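Local coordinates for protein DNA polymerase (Pyrobaculum calidifontis, PDB 5MDN) that probably catalyses template-directed DNA synthesis from deoxyribonucleoside triphosphates, as a family B DNA polymerase that also carries an exonuclease domain, at residues Phe159-Glu171 with Phe215-Gly229. Residues are numbered along the deposited sequence; the frame is centred on the assembly and turned at random.
Sequences FPPPLRVLAFDIE and FVDFVKEFDPDVIVG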
ATOM      1  N   PHE A 159      -0.022 -18.962 -17.292  1.00 73.35           N
ATOM      2  CA  PHE A 159       0.913 -18.505 -16.282  1.00 73.46           C
ATOM      3  C   PHE A 159       1.751 -17.339 -16.800  1.00 68.11           C
ATOM      4  O   PHE A 159       1.948 -17.194 -18.010  1.00 67.83           O
ATOM      5  CB  PHE A 159       1.813 -19.649 -15.830  1.00 77.14           C
ATOM      6  CG  PHE A 159       1.087 -20.717 -15.062  1.00 81.94           C
ATOM      7  CD1 PHE A 159       0.918 -20.616 -13.685  1.00 85.11           C
ATOM      8  CD2 PHE A 159       0.554 -21.809 -15.720  1.00 86.30           C
ATOM      9  CE1 PHE A 159       0.236 -21.597 -12.986  1.00 85.82           C
ATOM     10  CE2 PHE A 159      -0.126 -22.789 -15.033  1.00 90.44           C
ATOM     11  CZ  PHE A 159      -0.287 -22.687 -13.665  1.00 88.77           C
ATOM     12  N   PRO A 160       2.236 -16.489 -15.899  1.00 68.07           N
ATOM     13  CA  PRO A 160       3.030 -15.345 -16.328  1.00 67.94           C
ATOM     14  C   PRO A 160       4.294 -15.798 -17.041  1.00 67.48           C
ATOM     15  O   PRO A 160       4.866 -16.852 -16.713  1.00 71.69           O
ATOM     16  CB  PRO A 160       3.357 -14.629 -15.012  1.00 68.14           C
ATOM     17  CG  PRO A 160       2.274 -15.060 -14.073  1.00 68.17           C
ATOM     18  CD  PRO A 160       1.970 -16.469 -14.449  1.00 68.86           C
ATOM     19  N   PRO A 161       4.754 -15.029 -18.018  1.00 65.74           N
ATOM     20  CA  PRO A 161       6.015 -15.350 -18.680  1.00 65.26           C
ATOM     21  C   PRO A 161       7.188 -14.966 -17.798  1.00 63.95           C
ATOM     22  O   PRO A 161       7.014 -14.245 -16.803  1.00 64.74           O
ATOM     23  CB  PRO A 161       5.967 -14.494 -19.954  1.00 66.47           C
ATOM     24  CG  PRO A 161       5.145 -13.314 -19.569  1.00 66.62           C
ATOM     25  CD  PRO A 161       4.151 -13.789 -18.536  1.00 67.32           C
ATOM     26  N   PRO A 162       8.392 -15.435 -18.111  1.00 64.21           N
ATOM     27  CA  PRO A 162       9.565 -14.978 -17.358  1.00 64.88           C
ATOM     28  C   PRO A 162       9.786 -13.487 -17.571  1.00 63.56           C
ATOM     29  O   PRO A 162       9.768 -12.995 -18.701  1.00 68.43           O
ATOM     30  CB  PRO A 162      10.710 -15.815 -17.938  1.00 65.97           C
ATOM     31  CG  PRO A 162      10.231 -16.228 -19.290  1.00 66.25           C
ATOM     32  CD  PRO A 162       8.752 -16.424 -19.143  1.00 65.89           C
ATOM     33  N   LEU A 163       9.998 -12.771 -16.472  1.00 59.70           N
ATOM     34  CA  LEU A 163      10.222 -11.334 -16.502  1.00 61.63           C
ATOM     35  C   LEU A 163      11.640 -11.021 -16.050  1.00 61.95           C
ATOM     36  O   LEU A 163      12.169 -11.665 -15.138  1.00 64.24           O
ATOM     37  CB  LEU A 163       9.217 -10.598 -15.610  1.00 61.62           C
ATOM     38  CG  LEU A 163       7.743 -10.641 -16.019  1.00 60.30           C
ATOM     39  CD1 LEU A 163       6.903  -9.811 -15.061  1.00 58.65           C
ATOM     40  CD2 LEU A 163       7.573 -10.152 -17.449  1.00 61.16           C
ATOM     41  N   ARG A 164      12.251 -10.030 -16.692  1.00 59.70           N
ATOM     42  CA  ARG A 164      13.564  -9.540 -16.292  1.00 62.78           C
ATOM     43  C   ARG A 164      13.365  -8.498 -15.197  1.00 63.58           C
ATOM     44  O   ARG A 164      12.854  -7.403 -15.456  1.00 67.81           O
ATOM     45  CB  ARG A 164      14.314  -8.964 -17.491  1.00 65.78           C
ATOM     46  CG  ARG A 164      14.683 -10.003 -18.541  1.00 67.87           C
ATOM     47  CD  ARG A 164      15.723  -9.468 -19.515  1.00 69.73           C
ATOM     48  NE  ARG A 164      15.166  -8.500 -20.457  1.00 69.03           N
ATOM     49  CZ  ARG A 164      14.492  -8.826 -21.558  1.00 71.52           C
ATOM     50  NH1 ARG A 164      14.286 -10.100 -21.863  1.00 71.80           N
ATOM     51  NH2 ARG A 164      14.022  -7.876 -22.353  1.00 73.93           N
ATOM     52  N   VAL A 165      13.768  -8.840 -13.975  1.00 62.70           N
ATOM     53  CA  VAL A 165      13.564  -8.001 -12.803  1.00 59.13           C
ATOM     54  C   VAL A 165      14.889  -7.365 -12.416  1.00 60.00           C
ATOM     55  O   VAL A 165      15.938  -8.023 -12.436  1.00 65.24           O
ATOM     56  CB  VAL A 165      12.977  -8.817 -11.634  1.00 58.28           C
ATOM     57  CG1 VAL A 165      12.643  -7.915 -10.461  1.00 59.44           C
ATOM     58  CG2 VAL A 165      11.746  -9.588 -12.090  1.00 58.12           C
ATOM     59  N   LEU A 166      14.841  -6.082 -12.065  1.00 58.18           N
ATOM     60  CA  LEU A 166      16.014  -5.333 -11.635  1.00 56.75           C
ATOM     61  C   LEU A 166      15.707  -4.652 -10.309  1.00 56.96           C
ATOM     62  O   LEU A 166      14.794  -3.823 -10.231  1.00 59.37           O
ATOM     63  CB  LEU A 166      16.418  -4.292 -12.682  1.00 58.68           C
ATOM     64  CG  LEU A 166      17.603  -3.405 -12.294  1.00 61.48           C
ATOM     65  CD1 LEU A 166      18.912  -4.041 -12.724  1.00 62.49           C
ATOM     66  CD2 LEU A 166      17.457  -2.006 -12.872  1.00 61.84           C
ATOM     67  N   ALA A 167      16.465  -5.007  -9.276  1.00 57.86           N
ATOM     68  CA  ALA A 167      16.439  -4.303  -8.003  1.00 56.69           C
ATOM     69  C   ALA A 167      17.558  -3.269  -7.974  1.00 56.71           C
ATOM     70  O   ALA A 167      18.641  -3.487  -8.522  1.00 54.97           O
ATOM     71  CB  ALA A 167      16.590  -5.278  -6.834  1.00 56.55           C
ATOM     72  N   PHE A 168      17.289  -2.136  -7.332  1.00 56.68           N
ATOM     73  CA  PHE A 168      18.295  -1.091  -7.228  1.00 57.15           C
ATOM     74  C   PHE A 168      18.150  -0.365  -5.899  1.00 62.73           C
ATOM     75  O   PHE A 168      17.044  -0.213  -5.370  1.00 65.02           O
ATOM     76  CB  PHE A 168      18.204  -0.105  -8.402  1.00 56.18           C
ATOM     77  CG  PHE A 168      17.177   0.979  -8.218  1.00 54.40           C
ATOM     78  CD1 PHE A 168      15.828   0.716  -8.383  1.00 52.57           C
ATOM     79  CD2 PHE A 168      17.568   2.269  -7.896  1.00 53.05           C
ATOM     80  CE1 PHE A 168      14.885   1.719  -8.221  1.00 51.42           C
ATOM     81  CE2 PHE A 168      16.631   3.275  -7.733  1.00 51.96           C
ATOM     82  CZ  PHE A 168      15.290   2.999  -7.895  1.00 50.72           C
ATOM     83  N   ASP A 169      19.289   0.071  -5.366  1.00 60.37           N
ATOM     84  CA  ASP A 169      19.355   0.820  -4.122  1.00 63.10           C
ATOM     85  C   ASP A 169      20.379   1.932  -4.287  1.00 58.73           C
ATOM     86  O   ASP A 169      21.346   1.792  -5.041  1.00 58.13           O
ATOM     87  CB  ASP A 169      19.727  -0.091  -2.941  1.00 67.93           C
ATOM     88  CG  ASP A 169      19.516   0.576  -1.601  1.00 78.15           C
ATOM     89  OD1 ASP A 169      18.348   0.801  -1.221  1.00 89.20           O
ATOM     90  OD2 ASP A 169      20.522   0.876  -0.925  1.00 80.51           O
ATOM     91  N   ILE A 170      20.166   3.042  -3.578  1.00 62.28           N
ATOM     92  CA  ILE A 170      21.083   4.171  -3.622  1.00 61.92           C
ATOM     93  C   ILE A 170      21.410   4.620  -2.205  1.00 65.97           C
ATOM     94  O   ILE A 170      20.675   4.351  -1.253  1.00 75.28           O
ATOM     95  CB  ILE A 170      20.521   5.366  -4.429  1.00 58.51           C
ATOM     96  CG1 ILE A 170      19.479   6.126  -3.606  1.00 56.60           C
ATOM     97  CG2 ILE A 170      19.919   4.900  -5.747  1.00 59.08           C
ATOM     98  CD1 ILE A 170      19.007   7.405  -4.260  1.00 55.72           C
ATOM     99  N   GLU A 171      22.544   5.308  -2.080  1.00 67.88           N
ATOM    100  CA  GLU A 171      22.882   6.046  -0.872  1.00 66.97           C
ATOM    101  C   GLU A 171      23.451   7.403  -1.258  1.00 65.43           C
ATOM    102  O   GLU A 171      24.268   7.506  -2.177  1.00 67.15           O
ATOM    103  CB  GLU A 171      23.878   5.277   0.004  1.00 70.09           C
ATOM    104  CG  GLU A 171      23.286   4.045   0.680  1.00 73.36           C
ATOM    105  CD  GLU A 171      22.109   4.367   1.590  1.00 75.83           C
ATOM    106  OE1 GLU A 171      22.023   5.509   2.089  1.00 74.77           O
ATOM    107  OE2 GLU A 171      21.261   3.472   1.799  1.00 72.41           O
ATOM    108  N   PHE A 215      24.257   3.638 -14.153  1.00 67.01           N
ATOM    109  CA  PHE A 215      22.908   3.140 -13.899  1.00 65.22           C
ATOM    110  C   PHE A 215      22.076   3.131 -15.178  1.00 62.28           C
ATOM    111  O   PHE A 215      21.437   2.127 -15.510  1.00 59.31           O
ATOM    112  CB  PHE A 215      22.231   3.982 -12.819  1.00 64.40           C
ATOM    113  CG  PHE A 215      20.831   3.542 -12.491  1.00 65.63           C
ATOM    114  CD1 PHE A 215      20.553   2.211 -12.221  1.00 65.64           C
ATOM    115  CD2 PHE A 215      19.796   4.460 -12.444  1.00 66.91           C
ATOM    116  CE1 PHE A 215      19.263   1.805 -11.918  1.00 65.71           C
ATOM    117  CE2 PHE A 215      18.507   4.061 -12.142  1.00 65.24           C
ATOM    118  CZ  PHE A 215      18.240   2.733 -11.878  1.00 66.46           C
ATOM    119  N   VAL A 216      22.064   4.254 -15.901  1.00 63.03           N
ATOM    120  CA  VAL A 216      21.266   4.357 -17.121  1.00 62.74           C
ATOM    121  C   VAL A 216      21.720   3.322 -18.145  1.00 63.85           C
ATOM    122  O   VAL A 216      20.901   2.636 -18.766  1.00 68.67           O
ATOM    123  CB  VAL A 216      21.335   5.786 -17.690  1.00 61.63           C
ATOM    124  CG1 VAL A 216      20.638   5.850 -19.034  1.00 59.80           C
ATOM    125  CG2 VAL A 216      20.707   6.772 -16.720  1.00 61.96           C
ATOM    126  N   ASP A 217      23.036   3.195 -18.336  1.00 61.25           N
ATOM    127  CA  ASP A 217      23.551   2.233 -19.307  1.00 63.52           C
ATOM    128  C   ASP A 217      23.199   0.802 -18.916  1.00 66.25           C
ATOM    129  O   ASP A 217      22.911  -0.030 -19.784  1.00 67.64           O
ATOM    130  CB  ASP A 217      25.063   2.393 -19.460  1.00 65.33           C
ATOM    131  CG  ASP A 217      25.439   3.597 -20.300  1.00 67.34           C
ATOM    132  OD1 ASP A 217      24.695   3.902 -21.257  1.00 67.36           O
ATOM    133  OD2 ASP A 217      26.477   4.231 -20.013  1.00 67.59           O
ATOM    134  N   PHE A 218      23.220   0.493 -17.616  1.00 66.25           N
ATOM    135  CA  PHE A 218      22.895  -0.864 -17.184  1.00 65.59           C
ATOM    136  C   PHE A 218      21.426  -1.191 -17.436  1.00 63.55           C
ATOM    137  O   PHE A 218      21.102  -2.294 -17.890  1.00 62.29           O
ATOM    138  CB  PHE A 218      23.242  -1.052 -15.707  1.00 65.83           C
ATOM    139  CG  PHE A 218      23.202  -2.488 -15.258  1.00 66.21           C
ATOM    140  CD1 PHE A 218      24.331  -3.286 -15.349  1.00 67.98           C
ATOM    141  CD2 PHE A 218      22.037  -3.043 -14.752  1.00 66.70           C
ATOM    142  CE1 PHE A 218      24.302  -4.606 -14.942  1.00 67.73           C
ATOM    143  CE2 PHE A 218      22.002  -4.363 -14.344  1.00 67.77           C
ATOM    144  CZ  PHE A 218      23.134  -5.145 -14.439  1.00 67.23           C
ATOM    145  N   VAL A 219      20.524  -0.255 -17.127  1.00 63.06           N
ATOM    146  CA  VAL A 219      19.102  -0.483 -17.370  1.00 64.38           C
ATOM    147  C   VAL A 219      18.847  -0.711 -18.855  1.00 63.83           C
ATOM    148  O   VAL A 219      18.097  -1.617 -19.240  1.00 62.58           O
ATOM    149  CB  VAL A 219      18.270   0.692 -16.822  1.00 66.26           C
ATOM    150  CG1 VAL A 219      16.808   0.550 -17.228  1.00 65.09           C
ATOM    151  CG2 VAL A 219      18.400   0.774 -15.310  1.00 67.98           C
ATOM    152  N   LYS A 220      19.473   0.097 -19.710  1.00 63.66           N
ATOM    153  CA  LYS A 220      19.335  -0.100 -21.149  1.00 63.99           C
ATOM    154  C   LYS A 220      19.995  -1.400 -21.594  1.00 63.49           C
ATOM    155  O   LYS A 220      19.512  -2.058 -22.525  1.00 66.54           O
ATOM    156  CB  LYS A 220      19.937   1.090 -21.899  1.00 65.05           C
ATOM    157  CG  LYS A 220      19.246   2.419 -21.628  1.00 68.25           C
ATOM    158  CD  LYS A 220      19.777   3.503 -22.551  1.00 70.30           C
ATOM    159  CE  LYS A 220      21.257   3.747 -22.320  1.00 73.46           C
ATOM    160  NZ  LYS A 220      21.760   4.903 -23.113  1.00 76.79           N
ATOM    161  N   GLU A 221      21.092  -1.782 -20.939  1.00 70.81           N
ATOM    162  CA  GLU A 221      21.815  -2.993 -21.311  1.00 74.49           C
ATOM    163  C   GLU A 221      21.012  -4.234 -20.930  1.00 72.18           C
ATOM    164  O   GLU A 221      20.839  -5.152 -21.739  1.00 75.18           O
ATOM    165  CB  GLU A 221      23.183  -2.998 -20.616  1.00 81.25           C
ATOM    166  CG  GLU A 221      24.167  -4.076 -21.046  1.00 89.54           C
ATOM    167  CD  GLU A 221      24.597  -3.894 -22.490  1.00 98.37           C
ATOM    168  OE1 GLU A 221      24.622  -2.730 -22.948  1.00106.09           O
ATOM    169  OE2 GLU A 221      24.912  -4.900 -23.162  1.00102.17           O
ATOM    170  N   PHE A 222      20.505  -4.267 -19.693  1.00 70.63           N
ATOM    171  CA  PHE A 222      19.745  -5.410 -19.196  1.00 68.83           C
ATOM    172  C   PHE A 222      18.320  -5.439 -19.746  1.00 66.26           C
ATOM    173  O   PHE A 222      17.774  -6.521 -19.993  1.00 61.74           O
ATOM    174  CB  PHE A 222      19.732  -5.386 -17.666  1.00 69.94           C
ATOM    175  CG  PHE A 222      18.891  -6.463 -17.041  1.00 70.65           C
ATOM    176  CD1 PHE A 222      19.097  -7.797 -17.353  1.00 69.88           C
ATOM    177  CD2 PHE A 222      17.903  -6.139 -16.126  1.00 71.36           C
ATOM    178  CE1 PHE A 222      18.326  -8.786 -16.772  1.00 69.84           C
ATOM    179  CE2 PHE A 222      17.130  -7.123 -15.543  1.00 70.48           C
ATOM    180  CZ  PHE A 222      17.343  -8.447 -15.865  1.00 70.28           C
ATOM    181  N   ASP A 223      17.702  -4.265 -19.931  1.00 65.97           N
ATOM    182  CA  ASP A 223      16.325  -4.120 -20.399  1.00 64.32           C
ATOM    183  C   ASP A 223      15.354  -4.823 -19.454  1.00 60.88           C
ATOM    184  O   ASP A 223      14.748  -5.836 -19.827  1.00 58.45           O
ATOM    185  CB  ASP A 223      16.162  -4.666 -21.823  1.00 65.71           C
ATOM    186  CG  ASP A 223      14.819  -4.308 -22.436  1.00 63.54           C
ATOM    187  OD1 ASP A 223      14.188  -3.344 -21.955  1.00 63.79           O
ATOM    188  OD2 ASP A 223      14.394  -4.989 -23.394  1.00 64.42           O
ATOM    189  N   PRO A 224      15.183  -4.329 -18.230  1.00 59.40           N
ATOM    190  CA  PRO A 224      14.281  -4.997 -17.290  1.00 58.41           C
ATOM    191  C   PRO A 224      12.821  -4.710 -17.596  1.00 59.31           C
ATOM    192  O   PRO A 224      12.458  -3.651 -18.114  1.00 62.49           O
ATOM    193  CB  PRO A 224      14.684  -4.394 -15.939  1.00 58.24           C
ATOM    194  CG  PRO A 224      15.129  -3.018 -16.286  1.00 59.23           C
ATOM    195  CD  PRO A 224      15.804  -3.131 -17.635  1.00 60.36           C
ATOM    196  N   ASP A 225      11.976  -5.684 -17.262  1.00 58.29           N
ATOM    197  CA  ASP A 225      10.533  -5.511 -17.365  1.00 57.97           C
ATOM    198  C   ASP A 225       9.944  -4.906 -16.097  1.00 57.93           C
ATOM    199  O   ASP A 225       8.989  -4.125 -16.167  1.00 56.58           O
ATOM    200  CB  ASP A 225       9.862  -6.854 -17.663  1.00 59.30           C
ATOM    201  CG  ASP A 225      10.405  -7.511 -18.917  1.00 61.05           C
ATOM    202  OD1 ASP A 225      10.303  -6.899 -20.003  1.00 57.58           O
ATOM    203  OD2 ASP A 225      10.931  -8.641 -18.820  1.00 64.19           O
ATOM    204  N   VAL A 226      10.493  -5.265 -14.938  1.00 56.61           N
ATOM    205  CA  VAL A 226      10.093  -4.706 -13.654  1.00 54.99           C
ATOM    206  C   VAL A 226      11.319  -4.093 -12.990  1.00 55.82           C
ATOM    207  O   VAL A 226      12.402  -4.690 -12.989  1.00 57.87           O
ATOM    208  CB  VAL A 226       9.456  -5.775 -12.740  1.00 55.50           C
ATOM    209  CG1 VAL A 226       8.802  -5.120 -11.534  1.00 56.25           C
ATOM    210  CG2 VAL A 226       8.445  -6.605 -13.519  1.00 57.50           C
ATOM    211  N   ILE A 227      11.148  -2.898 -12.428  1.00 53.34           N
ATOM    212  CA  ILE A 227      12.168  -2.252 -11.612  1.00 52.47           C
ATOM    213  C   ILE A 227      11.627  -2.151 -10.193  1.00 53.28           C
ATOM    214  O   ILE A 227      10.611  -1.485  -9.955  1.00 55.17           O
ATOM    215  CB  ILE A 227      12.550  -0.870 -12.161  1.00 52.36           C
ATOM    216  CG1 ILE A 227      13.311  -1.013 -13.480  1.00 53.93           C
ATOM    217  CG2 ILE A 227      13.381  -0.101 -11.145  1.00 53.72           C
ATOM    218  CD1 ILE A 227      13.622   0.309 -14.155  1.00 55.82           C
ATOM    219  N   VAL A 228      12.300  -2.806  -9.251  1.00 50.24           N
ATOM    220  CA  VAL A 228      11.869  -2.850  -7.860  1.00 52.90           C
ATOM    221  C   VAL A 228      12.851  -2.065  -7.004  1.00 52.05           C
ATOM    222  O   VAL A 228      14.067  -2.115  -7.223  1.00 55.19           O
ATOM    223  CB  VAL A 228      11.740  -4.298  -7.345  1.00 56.09           C
ATOM    224  CG1 VAL A 228      10.312  -4.795  -7.514  1.00 58.33           C
ATOM    225  CG2 VAL A 228      12.716  -5.206  -8.075  1.00 57.30           C
ATOM    226  N   GLY A 229      12.312  -1.330  -6.033  1.00 49.77           N
ATOM    227  CA  GLY A 229      13.111  -0.645  -5.039  1.00 51.51           C
ATOM    228  C   GLY A 229      12.334  -0.580  -3.745  1.00 52.03           C
ATOM    229  O   GLY A 229      11.161  -0.956  -3.680  1.00 53.88           O
TER
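Arg-164 lies against the turn that joins helix 215-222 to strand 226-229. Its NE donates to Asp-223 O at 2.8 Å, from above the carbonyl plane, with Phe-222 O a weaker second acceptor. A bend at chi3 (-74°) brings the guanidinium round to the carbonyls at this helix end, and NH2 makes a salt bridge to Asp-223 OD2. The Phe-222 ring stands nearly upright to the guanidinium plane, 80° apart, its CZ 3.5 Å from Arg-164 CB. On the backbone, Arg-164 N gives an almost straight bond to Asp-225 OD2 (2.9 Å), while Arg-164 O accepts from both Asp-225 N and Val-226 N.

Beyond this point strands 165-171 and 226-229 run parallel, bonded through Leu-166 and Phe-168. Leu-166 faces the helix: CB rests on Pro-224 CB, CD1 meets the rim of the Phe-218 ring at CE2 (3.5 Å), and CD2 reaches Val-219 CG2. With CG of Phe-168 set between its backbone N and carbonyl carbon (chi1 84°), the ring turns one face to Phe-215 CZ, the two rings strongly offset, and its CE1 touches Ile-227 CG2 (3.8 Å).

This is a helix packed on the central parallel strands of the RNase H-like exonuclease domain. Phe-168 directly precedes Asp-169, a magnesium-binding residue whose metal is absent here. Arg-255 and Arg-273 also pair with Asp-223, and Arg-30 and Arg-255 with Asp-225, so the turn is held by a charge network that probably offsets the negative charge of its two carboxylates, of which that of Asp-225 is buried.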